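PDB 5L9S: ABC transporter, substrate binding protein (Mannopine) from Agrobacterium fabrum, which serves as the periplasmic solute-binding protein of an ABC transporter, probably for the opine mannopine. Local coordinates for residues R4-T9 against V57-Y62; D64-A69 against I303-Q308; G103-S108 against G235-L240; R259-Q264 against S277-S282. All coordinates share one frame; numbering follows the deposited sequence.

In the fold
Contacts 1, 2 and 3 all reach one mixed sheet, whereas contact 4 joins two helices apart from it. Contacts 1 and 3 are buried strand pairings, parallel and antiparallel respectively, and they meet where Tyr62 O faces Ala239 N at 2.9 Å. Contact 4 is also largely buried, with Lys279 exposed at its margin; contact 2 is the one only partly buried. Contact 2 begins at the end of strand 61-65 and touches contact 3 through Glu66 N and Gly235 O, 2.7 Å apart. The chemistry follows position: backbone hydrogen bonds dominate contacts 1 and 3, while contacts 2 and 4 rest mainly on proline and alanine packing beside helix starts.

Contact 1: residues R4-T9 against V57-Y62; sequences RVVIAT and VTWDLY
Four hydrogen bonds join strand 4-9 to residues 57-62. Val6 O accepts two, from Leu61 N at 3.0 Å and from Asp60 N at 2.9 Å, with both donors in its carbonyl plane, so the chain curls round this oxygen. Ala8 N reaches Leu61 O at 2.9 Å from above the carbonyl plane. The fourth uses a side chain: Val6 N points at the anti lone pair of Asp60 OD2, 2.8 Å away and nearly straight at 166°. Asp60 OD1 accepts from Asn246 N, so both oxygens of this buried carboxylate are engaged. The bridges Ile7-Leu61 and Ala8-Tyr62 are parallel; strand 33-38, helix 41-53 and strand 61-65 form a beta-alpha-beta crossover, with strand 4-9 between the two strands, as in a lobe of type II periplasmic binding proteins. Apolar contacts divide by sheet face. On one, the side chains of Ile7 and Leu61 cross obliquely, with Ile7 CG1 3.8 Å from Leu61 CB, and helix 247-258 packs on Leu61. On the Ala8 and Tyr62 face, Ala8 CB makes a CH-pi contact, 3.8 Å from the centroid of the Trp59 six-membered ring and 20° off its normal, while Val6 CG2 approaches Trp59 CD1 obliquely at 3.8 Å.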
loop_
_atom_site.group_PDB
_atom_site.type_symbol
_atom_site.label_atom_id
_atom_site.label_comp_id
_atom_site.label_asym_id
_atom_site.label_seq_id
_atom_site.Cartn_x
_atom_site.Cartn_y
_atom_site.Cartn_z
ATOM N N ARG A 4 -0.633 23.752 17.621
ATOM C CA ARG A 4 -0.705 22.294 17.607
ATOM C C ARG A 4 -1.369 21.773 16.323
ATOM O O ARG A 4 -1.920 22.558 15.537
ATOM C CB ARG A 4 -1.405 21.743 18.869
ATOM C CG ARG A 4 -2.800 22.295 19.135
ATOM C CD ARG A 4 -3.375 21.822 20.455
ATOM N NE ARG A 4 -4.693 21.212 20.272
ATOM C CZ ARG A 4 -5.110 20.104 20.882
ATOM N NH1 ARG A 4 -4.320 19.474 21.747
ATOM N NH2 ARG A 4 -6.323 19.623 20.637
ATOM N N VAL A 5 -1.236 20.440 16.089
ATOM C CA VAL A 5 -1.814 19.672 14.973
ATOM C C VAL A 5 -2.283 18.355 15.554
ATOM O O VAL A 5 -1.503 17.689 16.238
ATOM C CB VAL A 5 -0.850 19.361 13.789
ATOM C CG1 VAL A 5 -1.629 18.826 12.600
ATOM C CG2 VAL A 5 -0.025 20.559 13.370
ATOM N N VAL A 6 -3.516 17.941 15.231
ATOM C CA VAL A 6 -4.032 16.650 15.681
ATOM C C VAL A 6 -4.144 15.704 14.479
ATOM O O VAL A 6 -4.853 16.003 13.525
ATOM C CB VAL A 6 -5.312 16.726 16.566
ATOM C CG1 VAL A 6 -6.349 17.674 16.015
ATOM C CG2 VAL A 6 -5.886 15.336 16.857
ATOM N N ILE A 7 -3.392 14.595 14.522
ATOM C CA ILE A 7 -3.343 13.575 13.482
ATOM C C ILE A 7 -3.787 12.213 14.038
ATOM O O ILE A 7 -3.361 11.835 15.133
ATOM C CB ILE A 7 -1.941 13.523 12.747
ATOM C CG1 ILE A 7 -1.960 12.560 11.516
ATOM C CG2 ILE A 7 -0.775 13.204 13.696
ATOM C CD1 ILE A 7 -0.829 12.726 10.507
ATOM N N ALA A 8 -4.618 11.465 13.264
ATOM C CA ALA A 8 -5.055 10.121 13.645
ATOM C C ALA A 8 -4.336 9.057 12.807
ATOM O O ALA A 8 -4.212 9.197 11.588
ATOM C CB ALA A 8 -6.554 9.985 13.511
ATOM N N THR A 9 -3.838 8.009 13.488
ATOM C CA THR A 9 -3.120 6.870 12.899
ATOM C C THR A 9 -3.716 5.584 13.504
ATOM O O THR A 9 -4.578 5.675 14.393
ATOM C CB THR A 9 -1.580 6.969 13.172
ATOM O OG1 THR A 9 -1.295 6.727 14.552
ATOM C CG2 THR A 9 -0.963 8.292 12.736
ATOM N N VAL A 57 -15.139 19.588 14.775
ATOM C CA VAL A 57 -13.982 18.949 14.182
ATOM C C VAL A 57 -12.866 19.000 15.214
ATOM O O VAL A 57 -12.386 20.084 15.556
ATOM C CB VAL A 57 -13.551 19.597 12.837
ATOM C CG1 VAL A 57 -14.302 18.989 11.662
ATOM C CG2 VAL A 57 -13.719 21.115 12.868
ATOM N N THR A 58 -12.474 17.833 15.737
ATOM C CA THR A 58 -11.402 17.758 16.707
ATOM C C THR A 58 -10.073 17.525 16.003
ATOM O O THR A 58 -9.084 18.155 16.365
ATOM C CB THR A 58 -11.735 16.750 17.805
ATOM O OG1 THR A 58 -12.909 17.200 18.488
ATOM C CG2 THR A 58 -10.600 16.588 18.832
ATOM N N TRP A 59 -10.078 16.687 14.958
ATOM C CA TRP A 59 -8.922 16.235 14.184
ATOM C C TRP A 59 -8.630 17.108 12.962
ATOM O O TRP A 59 -9.552 17.646 12.350
ATOM C CB TRP A 59 -9.115 14.783 13.736
ATOM C CG TRP A 59 -9.365 13.752 14.797
ATOM C CD1 TRP A 59 -9.342 13.921 16.150
ATOM C CD2 TRP A 59 -9.667 12.370 14.568
ATOM N NE1 TRP A 59 -9.629 12.731 16.780
ATOM C CE2 TRP A 59 -9.819 11.759 15.834
ATOM C CE3 TRP A 59 -9.820 11.581 13.402
ATOM C CZ2 TRP A 59 -10.141 10.406 15.974
ATOM C CZ3 TRP A 59 -10.115 10.231 13.539
ATOM C CH2 TRP A 59 -10.252 9.652 14.812
ATOM N N ASP A 60 -7.341 17.239 12.613
ATOM C CA ASP A 60 -6.857 18.003 11.471
ATOM C C ASP A 60 -6.493 17.065 10.317
ATOM O O ASP A 60 -6.781 17.359 9.151
ATOM C CB ASP A 60 -5.607 18.811 11.866
ATOM C CG ASP A 60 -5.851 19.867 12.917
ATOM O OD1 ASP A 60 -6.517 20.859 12.606
ATOM O OD2 ASP A 60 -5.321 19.728 14.031
ATOM N N LEU A 61 -5.796 15.958 10.647
ATOM C CA LEU A 61 -5.301 14.973 9.685
ATOM C C LEU A 61 -5.564 13.564 10.151
ATOM O O LEU A 61 -5.640 13.318 11.348
ATOM C CB LEU A 61 -3.780 15.137 9.476
ATOM C CG LEU A 61 -3.237 16.449 8.926
ATOM C CD1 LEU A 61 -1.754 16.554 9.174
ATOM C CD2 LEU A 61 -3.537 16.609 7.452
ATOM N N TYR A 62 -5.670 12.638 9.203
ATOM C CA TYR A 62 -5.779 11.200 9.451
ATOM C C TYR A 62 -5.179 10.401 8.297
ATOM O O TYR A 62 -5.114 10.904 7.169
ATOM C CB TYR A 62 -7.204 10.740 9.825
ATOM C CG TYR A 62 -8.199 10.649 8.688
ATOM C CD1 TYR A 62 -8.859 11.781 8.221
ATOM C CD2 TYR A 62 -8.519 9.421 8.111
ATOM C CE1 TYR A 62 -9.803 11.699 7.189
ATOM C CE2 TYR A 62 -9.447 9.330 7.070
ATOM C CZ TYR A 62 -10.099 10.470 6.624
ATOM O OH TYR A 62 -11.013 10.401 5.600
#

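Contact 2: residues D64-A69 against I303-Q308; sequences DGEIQA and IVPDAQ
The carboxylate of Glu66 presents one face to the ring of Pro305, whose CG stands almost directly above it, 3.6 Å from Glu66 CD. Lys105 NZ comes from the opposite side of that plane to form a salt bridge with OE1, while Gly235 N donates to Glu66 OE2. These two polar partners fix the rotation of the group and probably favour its ionised form. Glu66 CG sits in the crowded position between backbone N and carbonyl carbon (chi1 70°), and the extended chain beyond it (chi2 173°) crosses the proline at about a right angle. Beside it, Ile67 CD1 meets Pro305 CB at 4.0 Å, and Trp149 of helix 149-158 touches both residues. Farther along, Ala307 CB points at the backbone of the other segment, 4.0 Å from Glu66 O and 4.2 Å from Ile67 CA. Asn311 ND2 donates to both Ile67 O and Ala307 O, so that Asn311 links the two segments. Asp306 is the N-cap of helix 307-325. Since Ile303 bonds to strand 224-240 and residues 66-69 follow directly on strand 61-65, the geometry is consistent with an interlobe contact near the hinge of a type II periplasmic binding protein.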
loop_
_atom_site.group_PDB
_atom_site.type_symbol
_atom_site.label_atom_id
_atom_site.label_comp_id
_atom_site.label_asym_id
_atom_site.label_seq_id
_atom_site.Cartn_x
_atom_site.Cartn_y
_atom_site.Cartn_z
ATOM N N ASP A 64 -5.231 6.980 5.822
ATOM C CA ASP A 64 -6.115 5.951 5.262
ATOM C C ASP A 64 -5.530 5.426 3.964
ATOM O O ASP A 64 -4.759 6.133 3.326
ATOM C CB ASP A 64 -7.550 6.479 5.031
ATOM C CG ASP A 64 -8.649 5.427 5.193
ATOM O OD1 ASP A 64 -8.326 4.207 5.157
ATOM O OD2 ASP A 64 -9.826 5.820 5.358
ATOM N N GLY A 65 -5.921 4.216 3.570
ATOM C CA GLY A 65 -5.481 3.599 2.327
ATOM C C GLY A 65 -5.784 4.465 1.128
ATOM O O GLY A 65 -6.789 5.180 1.125
ATOM N N GLU A 66 -4.923 4.414 0.106
ATOM C CA GLU A 66 -5.051 5.252 -1.088
ATOM C C GLU A 66 -6.315 4.981 -1.922
ATOM O O GLU A 66 -6.849 5.900 -2.545
ATOM C CB GLU A 66 -3.780 5.206 -1.954
ATOM C CG GLU A 66 -3.458 3.915 -2.699
ATOM C CD GLU A 66 -2.279 4.078 -3.642
ATOM O OE1 GLU A 66 -2.387 4.875 -4.601
ATOM O OE2 GLU A 66 -1.226 3.455 -3.388
ATOM N N ILE A 67 -6.816 3.746 -1.891
ATOM C CA ILE A 67 -8.035 3.379 -2.604
ATOM C C ILE A 67 -9.242 3.961 -1.878
ATOM O O ILE A 67 -10.180 4.403 -2.527
ATOM C CB ILE A 67 -8.117 1.849 -2.893
ATOM C CG1 ILE A 67 -7.062 1.476 -3.939
ATOM C CG2 ILE A 67 -9.543 1.426 -3.370
ATOM C CD1 ILE A 67 -6.519 0.170 -3.763
ATOM N N GLN A 68 -9.198 4.030 -0.541
ATOM C CA GLN A 68 -10.291 4.642 0.191
ATOM C C GLN A 68 -10.203 6.189 0.070
ATOM O O GLN A 68 -11.236 6.859 0.133
ATOM C CB GLN A 68 -10.324 4.141 1.662
ATOM C CG GLN A 68 -11.337 4.836 2.603
ATOM C CD GLN A 68 -12.812 4.649 2.271
ATOM O OE1 GLN A 68 -13.277 3.597 1.810
ATOM N NE2 GLN A 68 -13.605 5.661 2.562
ATOM N N ALA A 69 -9.004 6.727 -0.253
ATOM C CA ALA A 69 -8.728 8.161 -0.323
ATOM C C ALA A 69 -8.786 8.941 -1.709
ATOM O O ALA A 69 -8.341 10.067 -1.709
ATOM C CB ALA A 69 -7.371 8.422 0.314
ATOM N N ILE A 303 2.903 -2.200 -10.549
ATOM C CA ILE A 303 1.521 -1.846 -10.867
ATOM C C ILE A 303 1.008 -0.883 -9.782
ATOM O O ILE A 303 1.065 -1.176 -8.584
ATOM C CB ILE A 303 0.603 -3.106 -10.976
ATOM C CG1 ILE A 303 1.194 -4.222 -11.892
ATOM C CG2 ILE A 303 -0.820 -2.732 -11.375
ATOM C CD1 ILE A 303 1.508 -3.872 -13.244
ATOM N N VAL A 304 0.502 0.243 -10.213
ATOM C CA VAL A 304 -0.051 1.249 -9.313
ATOM C C VAL A 304 -1.579 1.234 -9.451
ATOM O O VAL A 304 -2.064 1.101 -10.576
ATOM C CB VAL A 304 0.647 2.622 -9.509
ATOM C CG1 VAL A 304 -0.325 3.795 -9.449
ATOM C CG2 VAL A 304 1.798 2.792 -8.516
ATOM N N PRO A 305 -2.359 1.248 -8.339
ATOM C CA PRO A 305 -3.825 1.141 -8.481
ATOM C C PRO A 305 -4.511 2.317 -9.182
ATOM O O PRO A 305 -4.051 3.460 -9.077
ATOM C CB PRO A 305 -4.302 1.044 -7.015
ATOM C CG PRO A 305 -3.253 1.757 -6.227
ATOM C CD PRO A 305 -1.971 1.370 -6.913
ATOM N N ASP A 306 -5.609 2.030 -9.883
ATOM C CA ASP A 306 -6.497 3.047 -10.442
ATOM C C ASP A 306 -7.619 3.092 -9.386
ATOM O O ASP A 306 -8.521 2.249 -9.407
ATOM C CB ASP A 306 -7.045 2.659 -11.831
ATOM C CG ASP A 306 -8.088 3.604 -12.438
ATOM O OD1 ASP A 306 -8.528 4.557 -11.734
ATOM O OD2 ASP A 306 -8.453 3.402 -13.625
ATOM N N ALA A 307 -7.503 4.016 -8.418
ATOM C CA ALA A 307 -8.462 4.171 -7.329
ATOM C C ALA A 307 -9.866 4.484 -7.840
ATOM O O ALA A 307 -10.832 3.985 -7.268
ATOM C CB ALA A 307 -7.993 5.247 -6.360
ATOM N N GLN A 308 -9.984 5.272 -8.930
ATOM C CA GLN A 308 -11.294 5.627 -9.484
ATOM C C GLN A 308 -12.073 4.391 -9.924
ATOM O O GLN A 308 -13.254 4.278 -9.583
ATOM C CB GLN A 308 -11.179 6.618 -10.652
ATOM C CG GLN A 308 -11.086 8.082 -10.241
ATOM C CD GLN A 308 -10.937 9.005 -11.428
ATOM O OE1 GLN A 308 -10.851 8.579 -12.589
ATOM N NE2 GLN A 308 -10.869 10.297 -11.153
#

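Contact 3: residues G103-S108 against G235-L240; sequences GAKLQS and GDRIAL
Strands 103-108 and 235-240 run antiparallel, their axes 4.1 Å apart at closest and 141° between directions. Leu106 and Gln107 together lie opposite Asp236, as in a classic beta bulge: Leu106 has helix-like phi/psi (-93°/-61°) and Leu106 N donates to Asp236 O at 3.0 Å, while the Gln107 pairing is loose, with Asp236 N 3.1 Å from Gln107 O. Before the bulge, Ala104 and Ile238 exchange two backbone bonds. Among the side chains, Arg237 bends at chi3 and grips Gly103 O side-on with NE and NH2, each 2.8 Å from that oxygen; both donors stand above the carbonyl plane. Arg237 NH2 also gives to Asp97 O. Lys105 CD lies over one guanidinium face, offset toward its rim, and Lys105 NZ comes within 3.6 Å of Arg237 NH1; the salt bridge from Lys105 to Glu66 probably offsets this repulsion. On the other face of the sheet, Leu106 CD1 touches Ile238 CD1 at 3.8 Å, the side chains crossing at about a right angle, and Trp22 of helix 12-30 packs against both. Ala104 CB meets Ile238 CD1 at 4.1 Å. Gln107 and Asp236 lie side by side, with Asp236 OD2 bonded to Tyr14 OH. The segments belong to the long strands 103-116 and 224-240, whose pairing fits the crossing-strand hinge between the lobes of type II periplasmic binding proteins.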
loop_
_atom_site.group_PDB
_atom_site.type_symbol
_atom_site.label_atom_id
_atom_site.label_comp_id
_atom_site.label_asym_id
_atom_site.label_seq_id
_atom_site.Cartn_x
_atom_site.Cartn_y
_atom_site.Cartn_z
ATOM N N GLY A 103 -5.461 13.304 -0.687
ATOM C CA GLY A 103 -4.336 13.388 0.234
ATOM C C GLY A 103 -2.960 13.161 -0.347
ATOM O O GLY A 103 -2.822 12.868 -1.540
ATOM N N ALA A 104 -1.924 13.306 0.517
ATOM C CA ALA A 104 -0.523 13.150 0.160
ATOM C C ALA A 104 -0.092 11.736 0.452
ATOM O O ALA A 104 -0.537 11.185 1.446
ATOM C CB ALA A 104 0.327 14.125 0.954
ATOM N N LYS A 105 0.783 11.138 -0.385
ATOM C CA LYS A 105 1.272 9.791 -0.133
ATOM C C LYS A 105 2.229 9.810 1.063
ATOM O O LYS A 105 3.144 10.635 1.127
ATOM C CB LYS A 105 1.977 9.194 -1.365
ATOM C CG LYS A 105 1.972 7.655 -1.391
ATOM C CD LYS A 105 0.846 7.056 -2.303
ATOM C CE LYS A 105 1.274 6.865 -3.743
ATOM N NZ LYS A 105 0.126 6.693 -4.679
ATOM N N LEU A 106 2.009 8.901 2.010
ATOM C CA LEU A 106 2.898 8.780 3.148
ATOM C C LEU A 106 3.922 7.722 2.783
ATOM O O LEU A 106 5.115 8.022 2.699
ATOM C CB LEU A 106 2.123 8.388 4.407
ATOM C CG LEU A 106 2.945 8.305 5.658
ATOM C CD1 LEU A 106 3.246 9.683 6.217
ATOM C CD2 LEU A 106 2.249 7.477 6.689
ATOM N N GLN A 107 3.461 6.490 2.534
ATOM C CA GLN A 107 4.332 5.362 2.206
ATOM C C GLN A 107 3.522 4.304 1.471
ATOM O O GLN A 107 2.300 4.271 1.625
ATOM C CB GLN A 107 4.987 4.777 3.477
ATOM C CG GLN A 107 4.029 4.483 4.637
ATOM C CD GLN A 107 3.172 3.242 4.558
ATOM O OE1 GLN A 107 2.263 3.086 5.377
ATOM N NE2 GLN A 107 3.403 2.328 3.609
ATOM N N SER A 108 4.195 3.402 0.733
ATOM C CA SER A 108 3.504 2.332 0.005
ATOM C C SER A 108 4.081 0.950 0.322
ATOM O O SER A 108 5.248 0.795 0.674
ATOM C CB SER A 108 3.465 2.597 -1.498
ATOM O OG SER A 108 2.692 3.725 -1.859
ATOM N N GLY A 235 -0.419 2.164 -1.089
ATOM C CA GLY A 235 -0.116 2.792 0.186
ATOM C C GLY A 235 -1.218 3.579 0.857
ATOM O O GLY A 235 -2.410 3.424 0.559
ATOM N N ASP A 236 -0.785 4.388 1.827
ATOM C CA ASP A 236 -1.607 5.248 2.664
ATOM C C ASP A 236 -1.435 6.686 2.273
ATOM O O ASP A 236 -0.334 7.101 1.904
ATOM C CB ASP A 236 -1.234 5.076 4.161
ATOM C CG ASP A 236 -1.677 3.772 4.824
ATOM O OD1 ASP A 236 -2.207 2.879 4.111
ATOM O OD2 ASP A 236 -1.496 3.644 6.054
ATOM N N ARG A 237 -2.497 7.452 2.418
ATOM C CA ARG A 237 -2.510 8.882 2.164
ATOM C C ARG A 237 -2.752 9.666 3.461
ATOM O O ARG A 237 -3.429 9.163 4.353
ATOM C CB ARG A 237 -3.564 9.244 1.094
ATOM C CG ARG A 237 -3.424 8.422 -0.186
ATOM C CD ARG A 237 -4.010 9.071 -1.418
ATOM N NE ARG A 237 -3.099 10.103 -1.872
ATOM C CZ ARG A 237 -2.347 10.036 -2.964
ATOM N NH1 ARG A 237 -2.468 9.015 -3.804
ATOM N NH2 ARG A 237 -1.503 11.012 -3.247
ATOM N N ILE A 238 -2.168 10.889 3.575
ATOM C CA ILE A 238 -2.369 11.815 4.704
ATOM C C ILE A 238 -3.502 12.701 4.219
ATOM O O ILE A 238 -3.317 13.424 3.244
ATOM C CB ILE A 238 -1.116 12.679 5.070
ATOM C CG1 ILE A 238 0.214 11.864 5.023
ATOM C CG2 ILE A 238 -1.315 13.412 6.431
ATOM C CD1 ILE A 238 1.469 12.697 4.648
ATOM N N ALA A 239 -4.681 12.605 4.841
ATOM C CA ALA A 239 -5.839 13.411 4.434
ATOM C C ALA A 239 -6.132 14.528 5.439
ATOM O O ALA A 239 -5.926 14.359 6.640
ATOM C CB ALA A 239 -7.055 12.523 4.262
ATOM N N LEU A 240 -6.591 15.678 4.925
ATOM C CA LEU A 240 -6.952 16.873 5.699
ATOM C C LEU A 240 -8.464 16.877 5.920
ATOM O O LEU A 240 -9.221 16.885 4.951
ATOM C CB LEU A 240 -6.481 18.157 4.968
ATOM C CG LEU A 240 -6.868 19.532 5.567
ATOM C CD1 LEU A 240 -6.175 19.792 6.902
ATOM C CD2 LEU A 240 -6.510 20.642 4.604
#

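Contact 4: residues R259-Q264 against S277-S282; sequences RNPAAQ and SQKAIS
Two successive helices, each starting with a side-chain N-cap, pack start against start: Asn260 precedes helix 261-271 and Ser277 precedes helix 278-283. At the first, Asn260 OD1 accepts from Ala263 N at 3.0 Å, the donor lying in the plane of the side-chain carbonyl on a lone pair. At the second, Ser277 OG, anti to its own backbone N (chi1 172°), takes a weak bond from Ala280 N at 3.3 Å. Asp93 supports this cap: its OD2 bonds to Ser277 OG and its OD1 accepts from Lys279 N, so a negative charge sits at the amino end of the short helix, where the helix dipole would probably favour it. The connection between the helices contains the Cys268-Cys273 disulfide, which ties the end of helix 261-271 to the turn. Packing centres on Pro261, the first residue of its helix. Its CB and CG meet the N-cap residue and two residues of the first turn of helix 278-283: Pro261 CB lies 4.1 Å from Ala280 CB and 4.0 Å from Lys279 CB, while Pro261 CG is 3.9 Å from Ser277 OG. The Ala280 methyl rests on the first turn of the other helix, Ala280 CB lying 3.3 Å from Pro261 O and 3.8 Å from Gln264 CB. Gln264 stretches out beyond CG so that its end rests beside Ser277 CB. Lys279 turns its outer chain away from Pro261, and its carbonyl O accepts from Ser282 OG at 2.8 Å, the hydroxyl standing above the carbonyl plane.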
loop_
_atom_site.group_PDB
_atom_site.type_symbol
_atom_site.label_atom_id
_atom_site.label_comp_id
_atom_site.label_asym_id
_atom_site.label_seq_id
_atom_site.Cartn_x
_atom_site.Cartn_y
_atom_site.Cartn_z
ATOM N N ARG A 259 8.745 17.137 1.573
ATOM C CA ARG A 259 10.004 17.807 1.260
ATOM C C ARG A 259 11.214 17.279 2.042
ATOM O O ARG A 259 12.325 17.753 1.799
ATOM C CB ARG A 259 9.854 19.333 1.431
ATOM C CG ARG A 259 8.820 19.952 0.489
ATOM C CD ARG A 259 9.069 21.409 0.213
ATOM N NE ARG A 259 8.784 21.734 -1.189
ATOM C CZ ARG A 259 7.705 22.387 -1.602
ATOM N NH1 ARG A 259 7.526 22.633 -2.891
ATOM N NH2 ARG A 259 6.808 22.822 -0.727
ATOM N N ASN A 260 11.018 16.284 2.938
ATOM C CA ASN A 260 12.100 15.724 3.759
ATOM C C ASN A 260 12.464 14.260 3.433
ATOM O O ASN A 260 11.927 13.352 4.058
ATOM C CB ASN A 260 11.800 15.888 5.261
ATOM C CG ASN A 260 13.035 16.010 6.124
ATOM O OD1 ASN A 260 13.799 15.061 6.339
ATOM N ND2 ASN A 260 13.272 17.210 6.616
ATOM N N PRO A 261 13.406 13.994 2.493
ATOM C CA PRO A 261 13.763 12.595 2.184
ATOM C C PRO A 261 14.338 11.815 3.375
ATOM O O PRO A 261 14.139 10.601 3.448
ATOM C CB PRO A 261 14.769 12.732 1.030
ATOM C CG PRO A 261 14.509 14.084 0.447
ATOM C CD PRO A 261 14.147 14.933 1.622
ATOM N N ALA A 262 15.020 12.506 4.316
ATOM C CA ALA A 262 15.624 11.905 5.513
ATOM C C ALA A 262 14.558 11.361 6.455
ATOM O O ALA A 262 14.708 10.253 6.984
ATOM C CB ALA A 262 16.496 12.920 6.229
ATOM N N ALA A 263 13.471 12.138 6.637
ATOM C CA ALA A 263 12.312 11.799 7.462
ATOM C C ALA A 263 11.636 10.550 6.872
ATOM O O ALA A 263 11.458 9.558 7.585
ATOM C CB ALA A 263 11.333 12.972 7.489
ATOM N N GLN A 264 11.336 10.582 5.557
ATOM C CA GLN A 264 10.723 9.476 4.811
ATOM C C GLN A 264 11.553 8.202 4.864
ATOM O O GLN A 264 10.983 7.147 5.100
ATOM C CB GLN A 264 10.473 9.857 3.345
ATOM C CG GLN A 264 9.579 11.069 3.133
ATOM C CD GLN A 264 9.403 11.317 1.670
ATOM O OE1 GLN A 264 9.328 12.459 1.187
ATOM N NE2 GLN A 264 9.463 10.256 0.923
ATOM N N SER A 277 9.367 9.704 -2.171
ATOM C CA SER A 277 10.552 10.387 -2.675
ATOM C C SER A 277 11.544 9.388 -3.261
ATOM O O SER A 277 11.827 8.363 -2.652
ATOM C CB SER A 277 11.190 11.215 -1.556
ATOM O OG SER A 277 12.445 11.778 -1.893
ATOM N N GLN A 278 12.072 9.686 -4.443
ATOM C CA GLN A 278 13.082 8.860 -5.106
ATOM C C GLN A 278 14.438 8.960 -4.376
ATOM O O GLN A 278 15.173 7.964 -4.308
ATOM C CB GLN A 278 13.193 9.253 -6.568
ATOM C CG GLN A 278 11.921 8.880 -7.322
ATOM C CD GLN A 278 12.058 9.110 -8.791
ATOM O OE1 GLN A 278 12.797 8.396 -9.491
ATOM N NE2 GLN A 278 11.362 10.126 -9.285
ATOM N N LYS A 279 14.726 10.143 -3.788
ATOM C CA LYS A 279 15.918 10.399 -3.000
ATOM C C LYS A 279 15.872 9.577 -1.733
ATOM O O LYS A 279 16.900 9.012 -1.375
ATOM C CB LYS A 279 16.071 11.907 -2.669
ATOM C CG LYS A 279 17.445 12.310 -2.134
ATOM C CD LYS A 279 17.906 13.637 -2.723
ATOM C CE LYS A 279 19.409 13.665 -2.941
ATOM N NZ LYS A 279 20.159 14.065 -1.721
ATOM N N ALA A 280 14.696 9.506 -1.055
ATOM C CA ALA A 280 14.489 8.737 0.177
ATOM C C ALA A 280 14.716 7.248 -0.067
ATOM O O ALA A 280 15.383 6.628 0.755
ATOM C CB ALA A 280 13.096 8.985 0.743
ATOM N N ILE A 281 14.220 6.686 -1.213
ATOM C CA ILE A 281 14.417 5.283 -1.603
ATOM C C ILE A 281 15.922 4.951 -1.648
ATOM O O ILE A 281 16.352 3.956 -1.062
ATOM C CB ILE A 281 13.702 4.889 -2.950
ATOM C CG1 ILE A 281 12.179 4.839 -2.810
ATOM C CG2 ILE A 281 14.215 3.548 -3.499
ATOM C CD1 ILE A 281 11.399 5.092 -4.103
ATOM N N SER A 282 16.709 5.781 -2.339
ATOM C CA SER A 282 18.144 5.571 -2.502
ATOM C C SER A 282 18.960 5.873 -1.229
ATOM O O SER A 282 20.044 5.314 -1.050
ATOM C CB SER A 282 18.654 6.409 -3.664
ATOM O OG SER A 282 18.482 7.787 -3.382
#